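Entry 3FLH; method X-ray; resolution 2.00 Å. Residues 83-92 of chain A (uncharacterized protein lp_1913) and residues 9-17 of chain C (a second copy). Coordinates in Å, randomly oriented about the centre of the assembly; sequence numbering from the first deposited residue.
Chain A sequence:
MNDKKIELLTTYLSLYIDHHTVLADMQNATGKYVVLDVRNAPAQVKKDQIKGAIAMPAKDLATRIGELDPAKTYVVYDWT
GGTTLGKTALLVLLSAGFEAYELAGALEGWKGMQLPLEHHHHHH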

# COMPACT_ATOMS: atom_id res chain seq x y z
N THR A 83 3.08 5.15 -0.95
CA THR A 83 4.02 5.88 -1.80
C THR A 83 4.98 4.86 -2.40
O THR A 83 5.24 3.81 -1.81
CB THR A 83 4.81 6.96 -1.00
OG1 THR A 83 4.97 6.54 0.37
CG2 THR A 83 4.09 8.29 -1.05
N THR A 84 5.50 5.18 -3.58
CA THR A 84 6.38 4.28 -4.32
C THR A 84 7.87 4.58 -4.29
O THR A 84 8.63 3.87 -4.95
CB THR A 84 5.99 4.23 -5.81
OG1 THR A 84 6.04 5.55 -6.35
CG2 THR A 84 4.60 3.66 -5.99
N LEU A 85 8.30 5.61 -3.58
CA LEU A 85 9.74 5.91 -3.56
C LEU A 85 10.48 4.85 -2.74
O LEU A 85 11.64 4.54 -3.02
CB LEU A 85 10.00 7.33 -3.03
CG LEU A 85 9.49 8.47 -3.93
CD1 LEU A 85 9.90 9.83 -3.35
CD2 LEU A 85 10.08 8.32 -5.33
N GLY A 86 9.80 4.29 -1.74
CA GLY A 86 10.40 3.24 -0.94
C GLY A 86 10.74 2.07 -1.86
O GLY A 86 11.88 1.59 -1.88
N LYS A 87 9.76 1.61 -2.64
CA LYS A 87 10.00 0.49 -3.54
C LYS A 87 11.01 0.87 -4.63
O LYS A 87 11.85 0.05 -5.00
CB LYS A 87 8.69 0.01 -4.18
CG LYS A 87 7.62 -0.49 -3.18
CD LYS A 87 6.52 -1.25 -3.92
CE LYS A 87 5.24 -1.43 -3.09
NZ LYS A 87 5.49 -1.85 -1.67
N THR A 88 10.96 2.10 -5.13
CA THR A 88 11.90 2.51 -6.17
C THR A 88 13.36 2.42 -5.67
O THR A 88 14.24 1.90 -6.37
CB THR A 88 11.63 3.95 -6.65
OG1 THR A 88 10.29 4.02 -7.15
CG2 THR A 88 12.60 4.35 -7.75
N ALA A 89 13.61 2.92 -4.46
CA ALA A 89 14.95 2.90 -3.87
C ALA A 89 15.38 1.46 -3.58
O ALA A 89 16.54 1.09 -3.79
CB ALA A 89 14.96 3.71 -2.55
N LEU A 90 14.43 0.66 -3.09
CA LEU A 90 14.70 -0.73 -2.79
C LEU A 90 15.14 -1.46 -4.07
O LEU A 90 16.11 -2.22 -4.05
CB LEU A 90 13.45 -1.40 -2.21
CG LEU A 90 13.59 -2.87 -1.79
CD1 LEU A 90 14.73 -3.01 -0.81
CD2 LEU A 90 12.28 -3.35 -1.16
N LEU A 91 14.43 -1.23 -5.16
CA LEU A 91 14.76 -1.86 -6.44
C LEU A 91 16.17 -1.49 -6.90
O LEU A 91 16.92 -2.36 -7.36
CB LEU A 91 13.75 -1.46 -7.51
CG LEU A 91 14.03 -1.95 -8.95
CD1 LEU A 91 14.25 -3.46 -8.96
CD2 LEU A 91 12.85 -1.58 -9.85
N VAL A 92 16.53 -0.21 -6.77
CA VAL A 92 17.86 0.24 -7.16
C VAL A 92 18.93 -0.47 -6.33
O VAL A 92 19.92 -0.98 -6.88
CB VAL A 92 18.00 1.78 -7.00
CG1 VAL A 92 19.46 2.21 -7.28
CG2 VAL A 92 17.07 2.50 -7.99
N LEU C 9 9.07 -6.01 -7.84
CA LEU C 9 9.30 -4.57 -7.80
C LEU C 9 9.29 -3.98 -9.21
O LEU C 9 8.69 -2.92 -9.44
CB LEU C 9 10.63 -4.28 -7.10
CG LEU C 9 10.68 -4.60 -5.60
CD1 LEU C 9 12.12 -4.59 -5.08
CD2 LEU C 9 9.85 -3.58 -4.84
N THR C 10 9.93 -4.65 -10.16
CA THR C 10 9.98 -4.17 -11.55
C THR C 10 8.57 -4.05 -12.17
O THR C 10 8.22 -3.03 -12.76
CB THR C 10 10.86 -5.09 -12.44
OG1 THR C 10 12.20 -5.11 -11.92
CG2 THR C 10 10.92 -4.57 -13.88
N THR C 11 7.77 -5.10 -12.02
CA THR C 11 6.43 -5.05 -12.59
C THR C 11 5.55 -4.07 -11.82
O THR C 11 4.78 -3.30 -12.42
CB THR C 11 5.77 -6.45 -12.57
OG1 THR C 11 6.64 -7.38 -13.21
CG2 THR C 11 4.44 -6.43 -13.31
N TYR C 12 5.66 -4.09 -10.50
CA TYR C 12 4.87 -3.19 -9.68
C TYR C 12 5.13 -1.72 -10.05
O TYR C 12 4.19 -0.97 -10.29
CB TYR C 12 5.19 -3.40 -8.19
CG TYR C 12 4.19 -2.73 -7.27
CD1 TYR C 12 3.02 -3.38 -6.88
CD2 TYR C 12 4.40 -1.43 -6.82
CE1 TYR C 12 2.08 -2.75 -6.06
CE2 TYR C 12 3.48 -0.79 -6.00
CZ TYR C 12 2.32 -1.45 -5.62
OH TYR C 12 1.42 -0.83 -4.79
N LEU C 13 6.40 -1.33 -10.10
CA LEU C 13 6.73 0.06 -10.42
C LEU C 13 6.40 0.47 -11.86
O LEU C 13 6.20 1.66 -12.13
CB LEU C 13 8.21 0.33 -10.08
CG LEU C 13 8.51 0.30 -8.57
CD1 LEU C 13 10.01 0.33 -8.32
CD2 LEU C 13 7.84 1.50 -7.88
N SER C 14 6.31 -0.49 -12.78
CA SER C 14 5.99 -0.17 -14.17
C SER C 14 4.55 0.34 -14.28
O SER C 14 4.16 0.94 -15.28
CB SER C 14 6.20 -1.38 -15.09
OG SER C 14 5.19 -2.37 -14.92
N LEU C 15 3.76 0.10 -13.24
CA LEU C 15 2.37 0.55 -13.20
C LEU C 15 2.26 2.05 -12.95
O LEU C 15 1.20 2.64 -13.17
CB LEU C 15 1.62 -0.18 -12.08
CG LEU C 15 1.49 -1.69 -12.19
CD1 LEU C 15 0.94 -2.24 -10.89
CD2 LEU C 15 0.58 -2.04 -13.37
N TYR C 16 3.36 2.66 -12.50
CA TYR C 16 3.36 4.09 -12.18
C TYR C 16 4.16 5.01 -13.11
O TYR C 16 5.02 4.56 -13.88
CB TYR C 16 3.87 4.28 -10.74
CG TYR C 16 3.04 3.63 -9.66
CD1 TYR C 16 3.09 2.25 -9.44
CD2 TYR C 16 2.22 4.39 -8.82
CE1 TYR C 16 2.35 1.64 -8.42
CE2 TYR C 16 1.47 3.80 -7.79
CZ TYR C 16 1.55 2.43 -7.60
OH TYR C 16 0.83 1.83 -6.59
N ILE C 17 3.87 6.30 -13.02
CA ILE C 17 4.56 7.30 -13.83
C ILE C 17 4.92 8.50 -12.95
O ILE C 17 4.14 8.92 -12.09
CB ILE C 17 3.67 7.78 -15.00
CG1 ILE C 17 4.46 8.72 -15.91
CG2 ILE C 17 2.44 8.48 -14.47
CD1 ILE C 17 3.75 9.03 -17.20

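Two leucines of chain C, one helical turn apart, organise this contact. Leu C9 and Leu C13 are the residues most covered by the other stretch, and both point their CA-to-CB bonds toward the chain A helix, with the same side-chain form, chi1 m and chi2 t. The helices run at 142° to each other, closer to antiparallel than to perpendicular, so register reverses along the pair: Leu C9 lies nearest Leu A91 by CA position, and Leu C13 nearest Thr A88. The axes stay 10.1 Å apart at closest approach, a gap that the leucine side chains bridge.

Leu C9 packs among three residues of chain A. Its CD2 lies 3.8 Å from CB of Lys A87, while its CD1 reaches CG of Leu A90 at 4.0 Å. CD1 of Leu C9 also sits against the helix backbone itself, 4.0 Å from CA of Leu A91.

Leu C13 works further toward the start of the chain A helix. Its CD1 packs 3.7 Å from CD2 of Leu A91, and its CD2 comes within 3.9 Å of CB of Thr A84 and 3.6 Å of OG1 of Thr A88. That hydroxyl can border a methyl without going unpaired, because Thr A88 OG1 donates a hydrogen bond to Thr A84 O at 2.8 Å. The same carbonyl accepts the backbone bond from Thr A88 N at 2.9 Å, so these polar groups beside the leucine are satisfied within their own stretch.

Lys A87, the chain A residue with most area covered, contributes mainly its aliphatic length. Besides CB against Leu C9, its CE approaches CE2 of Tyr C12 at 3.5 Å, obliquely to the ring. Lys A87 NZ is 5.3 Å from the centroid of the Tyr C12 ring, too long for more than a weak cation-pi attraction. The lysine thus offers carbon to the contact, and its NZ is satisfied elsewhere in the structure.

Beyond the leucines, Thr A84 sets its CG2 over one face of Tyr C16, 3.6 Å from the ring centroid and only 9° off the normal, a well-centred CH-pi contact.

No hydrogen bond crosses between the stretches, which together bury 509 Å². The rule to read here is a leucine pair spaced i to i+4 facing the neighbouring helix, flanked by Lys A87, which offers methylenes while its NZ bonds elsewhere, by Thr A88, whose OG1 bonds to Thr A84 O, and by the CG2 methyl of Thr A84.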